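PDB 3TTG: putative aminomethyltransferase, which probably binds a folate cofactor and may act in folate-dependent one-carbon transfer, like the T-protein of the glycine cleavage system. Local coordinates for residues Ala85-Asp90 with Phe241-Ala246; Leu81-Arg86 with Cys259-Glu264; Leu75-Phe80 with Asp249-Ser254; Thr176-Asn181 with Gly229-Pro234. One frame throughout, in Å; residues are numbered along the deposited sequence.

Contact 1: residues Ala85-Asp90 with Phe241-Ala246; sequences ARILFD and FFPAEA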
loop_
_atom_site.group_PDB
_atom_site.type_symbol
_atom_site.label_atom_id
_atom_site.label_comp_id
_atom_site.label_asym_id
_atom_site.label_seq_id
_atom_site.Cartn_x
_atom_site.Cartn_y
_atom_site.Cartn_z
ATOM N N ALA A 85 -17.633 -8.281 -1.642
ATOM C CA ALA A 85 -16.858 -7.068 -1.790
ATOM C C ALA A 85 -15.887 -6.788 -0.665
ATOM O O ALA A 85 -15.314 -5.709 -0.671
ATOM C CB ALA A 85 -17.752 -5.839 -2.037
ATOM N N ARG A 86 -15.542 -7.787 0.154
ATOM C CA ARG A 86 -14.472 -7.648 1.137
ATOM C C ARG A 86 -13.128 -7.887 0.427
ATOM O O ARG A 86 -13.051 -8.621 -0.551
ATOM C CB ARG A 86 -14.640 -8.627 2.299
ATOM C CG ARG A 86 -15.948 -8.509 3.088
ATOM C CD ARG A 86 -15.900 -7.244 3.929
ATOM N NE ARG A 86 -17.050 -7.105 4.848
ATOM C CZ ARG A 86 -17.153 -7.679 6.046
ATOM N NH1 ARG A 86 -16.190 -8.489 6.493
ATOM N NH2 ARG A 86 -18.225 -7.466 6.801
ATOM N N ILE A 87 -12.097 -7.265 0.938
ATOM C CA ILE A 87 -10.769 -7.292 0.345
ATOM C C ILE A 87 -10.069 -8.619 0.609
ATOM O O ILE A 87 -9.821 -8.956 1.756
ATOM C CB ILE A 87 -9.904 -6.126 0.891
ATOM C CG1 ILE A 87 -10.509 -4.687 0.542
ATOM C CG2 ILE A 87 -8.405 -6.267 0.425
ATOM C CD1 ILE A 87 -9.860 -3.615 1.406
ATOM N N LEU A 88 -9.626 -9.292 -0.449
ATOM C CA LEU A 88 -8.805 -10.493 -0.320
ATOM C C LEU A 88 -7.396 -10.138 -0.548
ATOM O O LEU A 88 -6.547 -10.565 0.200
ATOM C CB LEU A 88 -9.211 -11.592 -1.308
ATOM C CG LEU A 88 -10.642 -12.116 -1.182
ATOM C CD1 LEU A 88 -10.916 -13.159 -2.246
ATOM C CD2 LEU A 88 -10.889 -12.730 0.239
ATOM N N PHE A 89 -7.117 -9.364 -1.597
ATOM C CA PHE A 89 -5.759 -8.889 -1.928
ATOM C C PHE A 89 -5.801 -7.508 -2.544
ATOM O O PHE A 89 -6.815 -7.084 -3.060
ATOM C CB PHE A 89 -5.085 -9.859 -2.966
ATOM C CG PHE A 89 -5.100 -11.319 -2.597
ATOM C CD1 PHE A 89 -4.168 -11.832 -1.696
ATOM C CD2 PHE A 89 -6.093 -12.164 -3.076
ATOM C CE1 PHE A 89 -4.257 -13.137 -1.244
ATOM C CE2 PHE A 89 -6.152 -13.512 -2.660
ATOM C CZ PHE A 89 -5.277 -13.970 -1.704
ATOM N N ASP A 90 -4.659 -6.829 -2.552
ATOM C CA ASP A 90 -4.444 -5.663 -3.367
ATOM C C ASP A 90 -3.319 -6.069 -4.343
ATOM O O ASP A 90 -2.692 -7.085 -4.148
ATOM C CB ASP A 90 -4.150 -4.380 -2.571
ATOM C CG ASP A 90 -2.805 -4.341 -1.856
ATOM O OD1 ASP A 90 -2.090 -5.325 -1.908
ATOM O OD2 ASP A 90 -2.431 -3.282 -1.364
ATOM N N PHE A 241 -12.630 -5.800 5.754
ATOM C CA PHE A 241 -12.953 -4.445 5.269
ATOM C C PHE A 241 -13.327 -4.325 3.816
ATOM O O PHE A 241 -12.998 -5.174 3.007
ATOM C CB PHE A 241 -11.758 -3.541 5.530
ATOM C CG PHE A 241 -11.365 -3.567 6.997
ATOM C CD1 PHE A 241 -12.182 -2.991 7.967
ATOM C CD2 PHE A 241 -10.234 -4.249 7.417
ATOM C CE1 PHE A 241 -11.867 -3.109 9.323
ATOM C CE2 PHE A 241 -9.860 -4.258 8.771
ATOM C CZ PHE A 241 -10.708 -3.788 9.715
ATOM N N PHE A 242 -13.992 -3.203 3.500
ATOM C CA PHE A 242 -14.374 -2.829 2.130
ATOM C C PHE A 242 -13.411 -1.828 1.596
ATOM O O PHE A 242 -12.910 -1.023 2.380
ATOM C CB PHE A 242 -15.742 -2.199 2.084
ATOM C CG PHE A 242 -16.886 -3.080 2.544
ATOM C CD1 PHE A 242 -17.173 -4.260 1.893
ATOM C CD2 PHE A 242 -17.741 -2.664 3.545
ATOM C CE1 PHE A 242 -18.257 -5.051 2.280
ATOM C CE2 PHE A 242 -18.821 -3.460 3.936
ATOM C CZ PHE A 242 -19.098 -4.622 3.263
ATOM N N PRO A 243 -13.197 -1.765 0.269
ATOM C CA PRO A 243 -12.297 -0.713 -0.298
ATOM C C PRO A 243 -12.673 0.722 0.109
ATOM O O PRO A 243 -11.788 1.524 0.442
ATOM C CB PRO A 243 -12.489 -0.909 -1.814
ATOM C CG PRO A 243 -12.813 -2.308 -1.970
ATOM C CD PRO A 243 -13.730 -2.634 -0.809
ATOM N N ALA A 244 -13.960 1.059 0.098
ATOM C CA ALA A 244 -14.391 2.417 0.498
ATOM C C ALA A 244 -14.154 2.691 1.988
ATOM O O ALA A 244 -13.787 3.806 2.342
ATOM C CB ALA A 244 -15.814 2.645 0.164
ATOM N N GLU A 245 -14.285 1.675 2.856
ATOM C CA GLU A 245 -13.930 1.859 4.273
ATOM C C GLU A 245 -12.456 2.226 4.403
ATOM O O GLU A 245 -12.094 3.087 5.186
ATOM C CB GLU A 245 -14.205 0.598 5.069
ATOM C CG GLU A 245 -15.676 0.332 5.209
ATOM C CD GLU A 245 -15.945 -0.911 6.028
ATOM O OE1 GLU A 245 -15.185 -1.907 5.922
ATOM O OE2 GLU A 245 -16.943 -0.887 6.777
ATOM N N ALA A 246 -11.610 1.554 3.636
ATOM C CA ALA A 246 -10.153 1.816 3.595
ATOM C C ALA A 246 -9.723 3.129 2.918
ATOM O O ALA A 246 -8.536 3.469 2.986
ATOM C CB ALA A 246 -9.456 0.652 2.931
#
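Ile87 and Arg86 carry most of one side of this contact: where the return strand 87-96 of a beta hairpin begins, they lie against the loop Phe241-Pro243. Just beyond them, Leu88 and Phe89 both face Phe80 in a classic beta bulge, at which the strand turns its corner. One backbone bond ties the two segments together: Ile87 N donates to Phe241 O over 3.1 Å, and the same oxygen takes a CA-H contact from Arg86 CA at 3.4 Å. Ile87 CG1 reaches past this oxygen to Pro243 CD, 4.1 Å away, while Phe79 and Leu81 of the neighbouring strand also pack on the proline. Arg86 is bent at chi2 (-72°), which carries NE over one face of the Phe242 ring, 3.5 Å from Phe242 CE1. The guanidinium stands nearly upright on that ring, their planes 81° apart, and with Arg86 CZ 5.0 Å from the centroid of the Phe242 ring the cation-pi attraction is weak at most; the firmer polar hold is Arg86 NH1 on Asp239 O. Without the ring, as with an alanine here, Arg86 is likely to lose its aromatic support and a gap to open beside Ala85 and Leu269. The backbone of the same residue is held too: Phe242 N donates to Glu245 OE1, and the other oxygen of Glu245 pairs with Arg277. At the ring's edge lies the buried Ala85 O, 3.5 Å from Phe242 CD1.

Contact 2: residues Leu81-Arg86 with Cys259-Glu264; sequences LNPKAR and CYVGQE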
loop_
_atom_site.group_PDB
_atom_site.type_symbol
_atom_site.label_atom_id
_atom_site.label_comp_id
_atom_site.label_asym_id
_atom_site.label_seq_id
_atom_site.Cartn_x
_atom_site.Cartn_y
_atom_site.Cartn_z
ATOM N N LEU A 81 -11.526 -8.779 -4.800
ATOM C CA LEU A 81 -12.541 -8.950 -3.756
ATOM C C LEU A 81 -13.205 -10.276 -3.787
ATOM O O LEU A 81 -13.150 -10.955 -4.788
ATOM C CB LEU A 81 -13.617 -7.871 -3.922
ATOM C CG LEU A 81 -13.104 -6.415 -4.111
ATOM C CD1 LEU A 81 -14.232 -5.466 -4.402
ATOM C CD2 LEU A 81 -12.360 -5.915 -2.919
ATOM N N ASN A 82 -13.863 -10.638 -2.670
ATOM C CA ASN A 82 -14.716 -11.796 -2.615
ATOM C C ASN A 82 -16.100 -11.349 -3.118
ATOM O O ASN A 82 -16.308 -10.151 -3.280
ATOM C CB ASN A 82 -14.713 -12.390 -1.195
ATOM C CG ASN A 82 -15.438 -11.620 -0.133
ATOM O OD1 ASN A 82 -16.212 -10.692 -0.383
ATOM N ND2 ASN A 82 -15.240 -12.045 1.070
ATOM N N PRO A 83 -17.073 -12.257 -3.278
ATOM C CA PRO A 83 -18.407 -11.875 -3.792
ATOM C C PRO A 83 -19.192 -10.816 -2.964
ATOM O O PRO A 83 -20.097 -10.138 -3.491
ATOM C CB PRO A 83 -19.141 -13.216 -3.762
ATOM C CG PRO A 83 -18.066 -14.210 -4.022
ATOM C CD PRO A 83 -16.958 -13.733 -3.178
ATOM N N LYS A 84 -18.883 -10.726 -1.665
ATOM C CA LYS A 84 -19.480 -9.763 -0.772
ATOM C C LYS A 84 -18.672 -8.438 -0.775
ATOM O O LYS A 84 -18.997 -7.568 -0.008
ATOM C CB LYS A 84 -19.568 -10.326 0.663
ATOM C CG LYS A 84 -20.534 -11.492 0.820
ATOM C CD LYS A 84 -21.914 -11.072 1.072
ATOM C CE LYS A 84 -22.836 -12.242 1.421
ATOM N NZ LYS A 84 -22.342 -13.041 2.591
ATOM N N ALA A 85 -17.633 -8.281 -1.642
ATOM C CA ALA A 85 -16.858 -7.068 -1.790
ATOM C C ALA A 85 -15.887 -6.788 -0.665
ATOM O O ALA A 85 -15.314 -5.709 -0.671
ATOM C CB ALA A 85 -17.752 -5.839 -2.037
ATOM N N ARG A 86 -15.542 -7.787 0.154
ATOM C CA ARG A 86 -14.472 -7.648 1.137
ATOM C C ARG A 86 -13.128 -7.887 0.427
ATOM O O ARG A 86 -13.051 -8.621 -0.551
ATOM C CB ARG A 86 -14.640 -8.627 2.299
ATOM C CG ARG A 86 -15.948 -8.509 3.088
ATOM C CD ARG A 86 -15.900 -7.244 3.929
ATOM N NE ARG A 86 -17.050 -7.105 4.848
ATOM C CZ ARG A 86 -17.153 -7.679 6.046
ATOM N NH1 ARG A 86 -16.190 -8.489 6.493
ATOM N NH2 ARG A 86 -18.225 -7.466 6.801
ATOM N N CYS A 259 -18.834 -6.212 -15.521
ATOM C CA CYS A 259 -18.897 -7.248 -14.496
ATOM C C CYS A 259 -17.553 -7.625 -13.876
ATOM O O CYS A 259 -16.586 -7.953 -14.587
ATOM C CB CYS A 259 -19.562 -8.481 -15.101
ATOM S SG CYS A 259 -19.797 -9.851 -13.945
ATOM N N TYR A 260 -17.537 -7.697 -12.546
ATOM C CA TYR A 260 -16.405 -8.231 -11.781
ATOM C C TYR A 260 -16.902 -8.710 -10.454
ATOM O O TYR A 260 -17.931 -8.242 -9.936
ATOM C CB TYR A 260 -15.237 -7.217 -11.652
ATOM C CG TYR A 260 -15.491 -6.002 -10.797
ATOM C CD1 TYR A 260 -15.274 -6.036 -9.424
ATOM C CD2 TYR A 260 -16.041 -4.853 -11.333
ATOM C CE1 TYR A 260 -15.474 -4.909 -8.638
ATOM C CE2 TYR A 260 -16.236 -3.716 -10.560
ATOM C CZ TYR A 260 -15.967 -3.756 -9.204
ATOM O OH TYR A 260 -16.219 -2.703 -8.376
ATOM N N VAL A 261 -16.132 -9.594 -9.852
ATOM C CA VAL A 261 -16.453 -10.168 -8.558
ATOM C C VAL A 261 -16.530 -9.078 -7.494
ATOM O O VAL A 261 -15.564 -8.346 -7.239
ATOM C CB VAL A 261 -15.428 -11.276 -8.141
ATOM C CG1 VAL A 261 -15.761 -11.854 -6.775
ATOM C CG2 VAL A 261 -15.364 -12.402 -9.174
ATOM N N GLY A 262 -17.647 -9.034 -6.799
ATOM C CA GLY A 262 -17.859 -8.018 -5.784
ATOM C C GLY A 262 -18.423 -6.693 -6.276
ATOM O O GLY A 262 -18.704 -5.797 -5.457
ATOM N N GLN A 263 -18.675 -6.564 -7.591
ATOM C CA GLN A 263 -19.102 -5.272 -8.144
ATOM C C GLN A 263 -20.423 -4.753 -7.563
ATOM O O GLN A 263 -20.539 -3.549 -7.306
ATOM C CB GLN A 263 -19.230 -5.323 -9.676
ATOM C CG GLN A 263 -19.703 -3.998 -10.295
ATOM C CD GLN A 263 -19.713 -4.021 -11.779
ATOM O OE1 GLN A 263 -20.176 -4.984 -12.401
ATOM N NE2 GLN A 263 -19.202 -2.973 -12.402
ATOM N N GLU A 264 -21.440 -5.585 -7.495
ATOM C CA GLU A 264 -22.750 -5.103 -7.047
ATOM C C GLU A 264 -22.703 -4.594 -5.617
ATOM O O GLU A 264 -23.182 -3.495 -5.423
ATOM C CB GLU A 264 -23.878 -6.109 -7.287
ATOM C CG GLU A 264 -25.262 -5.529 -6.996
ATOM C CD GLU A 264 -25.710 -5.505 -5.544
ATOM O OE1 GLU A 264 -25.243 -6.355 -4.750
ATOM O OE2 GLU A 264 -26.572 -4.662 -5.213
HETATM O O HOH W 1 -12.694 -7.922 -7.235
HETATM O O HOH W 2 -20.212 -10.278 -6.182
#
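Val261 and Leu81 meet in van der Waals packing that sets methyls against carbonyls. Val261 CG1, which its chi1 of 179° sets anti to the backbone N, comes down on the start of the turn, 3.4 Å from Leu81 O. Ala85 does likewise with its methyl, Ala85 CB lying 3.6 Å from Gly262 O. Two pairs are truly apolar: Val261 CG1 with Pro83 CD, 4.2 Å apart, and Leu81 CD1 with the edge of the Tyr260 ring, one face of which is covered over its centre by Gln263 CB.

No direct hydrogen bond joins the two segments; water does the work. One molecule accepts from Leu81 N and donates to Val261 O, and a second accepts from Gly262 N (2.9 Å) and donates to Pro83 O (2.7 Å).

Both partners are turns. Asn82-Ala85 is a type I turn which, with Ala85 at positive phi, closes a 3:5 hairpin between strands 75-81 and 87-96. Tyr260-Gln263 is a type II turn leading into helix 263-271, and the sequence around it, Cys259-Glu264, resembles the signature of YgfZ-like relatives of the T-protein.

Backbone fit is close at Gly262, the N-cap: a side-chain carbon there would press on Asn82 O and Leu81 CB. Within the hairpin, Asn82 OD1 accepts from Arg86 N at 3.0 Å, with the donor 53° out of the carbonyl plane, and more weakly from Lys84 N.

Contact 3: residues Leu75-Phe80 with Asp249-Ser254; sequences LSYSFF and DSVGVS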
loop_
_atom_site.group_PDB
_atom_site.type_symbol
_atom_site.label_atom_id
_atom_site.label_comp_id
_atom_site.label_asym_id
_atom_site.label_seq_id
_atom_site.Cartn_x
_atom_site.Cartn_y
_atom_site.Cartn_z
ATOM N N LEU A 75 0.798 2.255 -14.488
ATOM C CA LEU A 75 0.605 1.389 -13.361
ATOM C C LEU A 75 -0.777 1.673 -12.780
ATOM O O LEU A 75 -1.145 2.831 -12.663
ATOM C CB LEU A 75 1.663 1.668 -12.319
ATOM C CG LEU A 75 1.779 0.672 -11.186
ATOM C CD1 LEU A 75 2.447 -0.547 -11.631
ATOM C CD2 LEU A 75 2.573 1.284 -10.067
ATOM N N SER A 76 -1.480 0.657 -12.339
ATOM C CA SER A 76 -2.755 0.877 -11.646
ATOM C C SER A 76 -2.803 0.038 -10.383
ATOM O O SER A 76 -1.999 -0.887 -10.219
ATOM C CB SER A 76 -3.909 0.532 -12.576
ATOM O OG SER A 76 -3.890 -0.869 -12.671
ATOM N N TYR A 77 -3.558 0.514 -9.399
ATOM C CA TYR A 77 -3.801 -0.183 -8.178
ATOM C C TYR A 77 -5.140 -0.902 -8.320
ATOM O O TYR A 77 -6.077 -0.361 -8.927
ATOM C CB TYR A 77 -3.891 0.807 -7.056
ATOM C CG TYR A 77 -3.934 0.185 -5.699
ATOM C CD1 TYR A 77 -2.846 -0.498 -5.199
ATOM C CD2 TYR A 77 -5.010 0.401 -4.855
ATOM C CE1 TYR A 77 -2.836 -0.986 -3.906
ATOM C CE2 TYR A 77 -5.018 -0.090 -3.563
ATOM C CZ TYR A 77 -3.943 -0.807 -3.095
ATOM O OH TYR A 77 -3.972 -1.262 -1.801
ATOM N N SER A 78 -5.222 -2.068 -7.789
ATOM C CA SER A 78 -6.486 -2.819 -7.768
ATOM C C SER A 78 -6.632 -3.627 -6.525
ATOM O O SER A 78 -5.644 -4.087 -5.948
ATOM C CB SER A 78 -6.557 -3.790 -8.945
ATOM O OG SER A 78 -7.864 -4.338 -9.102
ATOM N N PHE A 79 -7.882 -3.909 -6.187
ATOM C CA PHE A 79 -8.251 -4.932 -5.249
ATOM C C PHE A 79 -8.723 -6.173 -5.995
ATOM O O PHE A 79 -9.121 -6.125 -7.160
ATOM C CB PHE A 79 -9.378 -4.459 -4.306
ATOM C CG PHE A 79 -8.939 -3.407 -3.363
ATOM C CD1 PHE A 79 -8.093 -3.709 -2.305
ATOM C CD2 PHE A 79 -9.301 -2.085 -3.559
ATOM C CE1 PHE A 79 -7.632 -2.709 -1.467
ATOM C CE2 PHE A 79 -8.810 -1.087 -2.732
ATOM C CZ PHE A 79 -8.032 -1.408 -1.665
ATOM N N PHE A 80 -8.710 -7.271 -5.271
ATOM C CA PHE A 80 -9.323 -8.549 -5.635
ATOM C C PHE A 80 -10.256 -8.845 -4.506
ATOM O O PHE A 80 -9.833 -9.023 -3.347
ATOM C CB PHE A 80 -8.289 -9.644 -5.880
ATOM C CG PHE A 80 -7.420 -9.349 -7.079
ATOM C CD1 PHE A 80 -7.685 -9.934 -8.304
ATOM C CD2 PHE A 80 -6.435 -8.369 -7.018
ATOM C CE1 PHE A 80 -6.930 -9.621 -9.411
ATOM C CE2 PHE A 80 -5.694 -8.049 -8.129
ATOM C CZ PHE A 80 -5.955 -8.654 -9.315
ATOM N N ASP A 249 -11.130 3.236 -2.619
ATOM C CA ASP A 249 -11.950 2.948 -3.769
ATOM C C ASP A 249 -11.677 3.966 -4.926
ATOM O O ASP A 249 -11.823 3.574 -6.064
ATOM C CB ASP A 249 -13.439 2.889 -3.434
ATOM C CG ASP A 249 -14.035 4.159 -2.915
ATOM O OD1 ASP A 249 -13.422 4.772 -2.005
ATOM O OD2 ASP A 249 -15.153 4.517 -3.375
ATOM N N SER A 250 -11.228 5.211 -4.658
ATOM C CA SER A 250 -10.919 6.155 -5.740
ATOM C C SER A 250 -9.687 5.675 -6.554
ATOM O O SER A 250 -9.698 5.753 -7.747
ATOM C CB SER A 250 -10.680 7.562 -5.185
ATOM O OG SER A 250 -10.308 8.444 -6.228
ATOM N N VAL A 251 -8.697 5.065 -5.915
ATOM C CA VAL A 251 -7.499 4.578 -6.640
ATOM C C VAL A 251 -7.534 3.057 -7.045
ATOM O O VAL A 251 -6.865 2.662 -8.028
ATOM C CB VAL A 251 -6.230 4.918 -5.787
ATOM C CG1 VAL A 251 -6.200 4.159 -4.479
ATOM C CG2 VAL A 251 -4.953 4.634 -6.557
ATOM N N GLY A 252 -8.344 2.259 -6.366
ATOM C CA GLY A 252 -8.394 0.803 -6.554
ATOM C C GLY A 252 -9.644 0.196 -7.175
ATOM O O GLY A 252 -9.647 -0.996 -7.437
ATOM N N VAL A 253 -10.726 0.974 -7.369
ATOM C CA VAL A 253 -11.992 0.461 -7.933
ATOM C C VAL A 253 -12.408 1.306 -9.083
ATOM O O VAL A 253 -12.320 2.529 -8.973
ATOM C CB VAL A 253 -13.099 0.511 -6.821
ATOM C CG1 VAL A 253 -14.469 0.108 -7.344
ATOM C CG2 VAL A 253 -12.739 -0.334 -5.626
ATOM N N SER A 254 -12.947 0.703 -10.126
ATOM C CA SER A 254 -13.625 1.440 -11.195
ATOM C C SER A 254 -15.117 1.283 -11.016
ATOM O O SER A 254 -15.588 0.163 -10.959
ATOM C CB SER A 254 -13.239 0.986 -12.587
ATOM O OG SER A 254 -14.134 1.495 -13.565
HETATM O O HOH W 3 -5.032 3.114 -9.966
#
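Tyr77 and Val251 cross at a slant. Tyr77 sets CG anti to its backbone N (chi1 -171°), which swings the ring over the end of the short helix 249-252, with Tyr77 CD2 4.0 Å from Val251 CG1. Val251 keeps CG1 in the crowded position between N and the carbonyl carbon (chi1 66°); this leaves CG2 to touch Tyr77 CB. Gly252 fits where a side chain could not, since a CB would run into Phe79 CE2, and its CA-H points at Tyr77 O, 3.5 Å from Gly252 CA. Phe79 meets Val253 CG2 at its ring edge. A water accepts from Tyr77 N and donates to Val251 O at 2.7 Å. Ser78 turns away from the helix, and its OG donates to Phe79 O over 2.9 Å while also bonding to Gln65 N. Were Ser78 replaced by a valine, Gln65 N would probably lose that partner and Phe79 O its bond from the hydroxyl. Ser64 OG, from a third part of the chain, bonds both Gly252 O and Phe79 N. The arrangement is that of a one-turn helix packed on the edge strand of an antiparallel sheet, here strand 75-81 of the folate-binding domain.

Contact 4: residues Thr176-Asn181 with Gly229-Pro234; sequences TSFQHN and GIPLFP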
loop_
_atom_site.group_PDB
_atom_site.type_symbol
_atom_site.label_atom_id
_atom_site.label_comp_id
_atom_site.label_asym_id
_atom_site.label_seq_id
_atom_site.Cartn_x
_atom_site.Cartn_y
_atom_site.Cartn_z
ATOM N N THR A 176 0.997 9.288 -6.909
ATOM C CA THR A 176 1.345 10.112 -5.737
ATOM C C THR A 176 0.117 10.237 -4.795
ATOM O O THR A 176 0.340 10.395 -3.613
ATOM C CB THR A 176 1.899 11.435 -6.172
ATOM O OG1 THR A 176 0.929 12.048 -7.031
ATOM C CG2 THR A 176 3.250 11.270 -6.894
ATOM N N SER A 177 -1.131 10.004 -5.276
ATOM C CA SER A 177 -2.343 10.042 -4.439
ATOM C C SER A 177 -2.741 8.660 -4.003
ATOM O O SER A 177 -2.702 7.704 -4.794
ATOM C CB SER A 177 -3.512 10.724 -5.153
ATOM O OG SER A 177 -3.146 12.085 -5.261
ATOM N N PHE A 178 -3.104 8.523 -2.722
ATOM C CA PHE A 178 -3.463 7.223 -2.222
ATOM C C PHE A 178 -4.696 7.303 -1.339
ATOM O O PHE A 178 -5.762 7.648 -1.865
ATOM C CB PHE A 178 -2.216 6.535 -1.574
ATOM C CG PHE A 178 -2.319 5.030 -1.557
ATOM C CD1 PHE A 178 -2.603 4.315 -2.731
ATOM C CD2 PHE A 178 -2.246 4.319 -0.360
ATOM C CE1 PHE A 178 -2.678 2.926 -2.726
ATOM C CE2 PHE A 178 -2.338 2.909 -0.361
ATOM C CZ PHE A 178 -2.576 2.231 -1.550
ATOM N N GLN A 179 -4.626 6.955 -0.063
ATOM C CA GLN A 179 -5.828 6.905 0.774
ATOM C C GLN A 179 -6.498 8.293 0.836
ATOM O O GLN A 179 -5.841 9.325 0.998
ATOM C CB GLN A 179 -5.539 6.332 2.171
ATOM C CG GLN A 179 -4.809 7.304 3.117
ATOM C CD GLN A 179 -3.399 7.589 2.739
ATOM O OE1 GLN A 179 -2.760 6.867 1.968
ATOM N NE2 GLN A 179 -2.825 8.559 3.370
ATOM N N HIS A 180 -7.804 8.287 0.673
ATOM C CA HIS A 180 -8.686 9.468 0.650
ATOM C C HIS A 180 -8.203 10.516 -0.358
ATOM O O HIS A 180 -8.489 11.700 -0.174
ATOM C CB HIS A 180 -8.815 10.110 2.068
ATOM C CG HIS A 180 -9.244 9.227 3.192
ATOM N ND1 HIS A 180 -10.433 8.526 3.163
ATOM C CD2 HIS A 180 -8.643 9.015 4.391
ATOM C CE1 HIS A 180 -10.496 7.895 4.319
ATOM N NE2 HIS A 180 -9.476 8.217 5.111
ATOM N N ASN A 181 -7.547 10.078 -1.463
ATOM C CA ASN A 181 -6.901 10.867 -2.481
ATOM C C ASN A 181 -5.903 11.825 -1.943
ATOM O O ASN A 181 -5.693 12.872 -2.534
ATOM C CB ASN A 181 -7.909 11.649 -3.294
ATOM C CG ASN A 181 -8.773 10.769 -4.085
ATOM O OD1 ASN A 181 -8.338 10.271 -5.129
ATOM N ND2 ASN A 181 -9.960 10.494 -3.561
ATOM N N GLY A 229 0.242 8.071 6.304
ATOM C CA GLY A 229 -1.133 7.575 6.458
ATOM C C GLY A 229 -1.504 6.397 5.591
ATOM O O GLY A 229 -2.694 6.097 5.421
ATOM N N ILE A 230 -0.487 5.676 5.072
ATOM C CA ILE A 230 -0.688 4.630 4.066
ATOM C C ILE A 230 -1.197 3.329 4.681
ATOM O O ILE A 230 -0.466 2.674 5.445
ATOM C CB ILE A 230 0.607 4.382 3.223
ATOM C CG1 ILE A 230 0.899 5.607 2.348
ATOM C CG2 ILE A 230 0.503 3.152 2.322
ATOM C CD1 ILE A 230 2.363 5.706 1.916
ATOM N N PRO A 231 -2.425 2.903 4.299
ATOM C CA PRO A 231 -2.937 1.607 4.795
ATOM C C PRO A 231 -2.269 0.453 4.046
ATOM O O PRO A 231 -1.899 0.627 2.902
ATOM C CB PRO A 231 -4.427 1.663 4.510
ATOM C CG PRO A 231 -4.620 2.725 3.509
ATOM C CD PRO A 231 -3.392 3.566 3.406
ATOM N N LEU A 232 -2.003 -0.639 4.722
ATOM C CA LEU A 232 -1.282 -1.781 4.155
ATOM C C LEU A 232 -2.062 -3.094 4.360
ATOM O O LEU A 232 -2.804 -3.258 5.321
ATOM C CB LEU A 232 0.098 -1.936 4.846
ATOM C CG LEU A 232 1.127 -0.768 4.701
ATOM C CD1 LEU A 232 2.305 -0.982 5.643
ATOM C CD2 LEU A 232 1.584 -0.629 3.309
ATOM N N PHE A 233 -1.830 -4.045 3.470
ATOM C CA PHE A 233 -2.260 -5.427 3.663
ATOM C C PHE A 233 -1.209 -6.042 4.605
ATOM O O PHE A 233 -0.026 -5.748 4.416
ATOM C CB PHE A 233 -2.315 -6.162 2.303
ATOM C CG PHE A 233 -2.544 -7.648 2.389
ATOM C CD1 PHE A 233 -3.783 -8.195 2.096
ATOM C CD2 PHE A 233 -1.501 -8.508 2.723
ATOM C CE1 PHE A 233 -3.976 -9.571 2.166
ATOM C CE2 PHE A 233 -1.716 -9.878 2.852
ATOM C CZ PHE A 233 -2.933 -10.404 2.535
ATOM N N PRO A 234 -1.549 -6.797 5.654
ATOM C CA PRO A 234 -2.861 -7.314 6.022
ATOM C C PRO A 234 -3.482 -6.526 7.165
ATOM O O PRO A 234 -4.572 -6.897 7.622
ATOM C CB PRO A 234 -2.515 -8.743 6.456
ATOM C CG PRO A 234 -1.217 -8.556 7.207
ATOM C CD PRO A 234 -0.503 -7.422 6.512
#
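The Phe178 ring meets Ile230 and Pro231 obliquely through its CD2-CE2 side, with Phe178 CE2 3.9 Å from Ile230 CG2 and 4.0 Å from Pro231 CD. Tyr77 joins the same ring edge-to-face. The second flat group is the Gln179 amide, and directly over one of its faces sits Gly229 O, 3.1 Å from Gln179 CD. Gly229 follows helix 218-227 in a Schellman motif, so the contact joins that helix terminus to the loop between strands 170-173 and 187-193 in the folate-binding domain. The oxygen is not hydrogen-bonded by the amide, although Gln179 NE2 is only 3.2 Å from Gly229 O: it lies off the N-H direction, and NE2 instead gives its bond to Lys228 O, the residue before Gly229. Gln179 gets there by placing CG between its backbone N and carbonyl carbon (chi1 75°) and bending at chi2, which folds the amide down onto the glycine. A CB on Gly229 would strike NE2, so the missing side chain lets the amide lie this close. Pro231 runs at an angle to the glutamine and is backed by Leu279 of strand 277-284; Pro231 CD is 3.7 Å from both Gln179 CB and Gln179 OE1.

How the contacts relate
Contacts 1, 3 and 4 are buried, whereas contact 2, whose centre lies about 20 Å from the centre of the chain, is partly open. Contacts 1 to 3 hold successive parts of one hairpin: contact 3 the edge strand, contact 2 the turn, and contact 1 the start of the return strand. Only contact 1 has a direct backbone bond; water bridges contact 2 twice and contact 3 once. A glycine sits at the close approach in contacts 2, 3 and 4, and contact 4 adds a polar amide face. The buried ones interlock: Tyr77 OH bonds Asp90 OD2 between contacts 3 and 1, and Ser250 OG meets Asn181 OD1 between contacts 3 and 4. Contacts 2 and 4 do not touch, their nearest atoms lying about 9 Å apart.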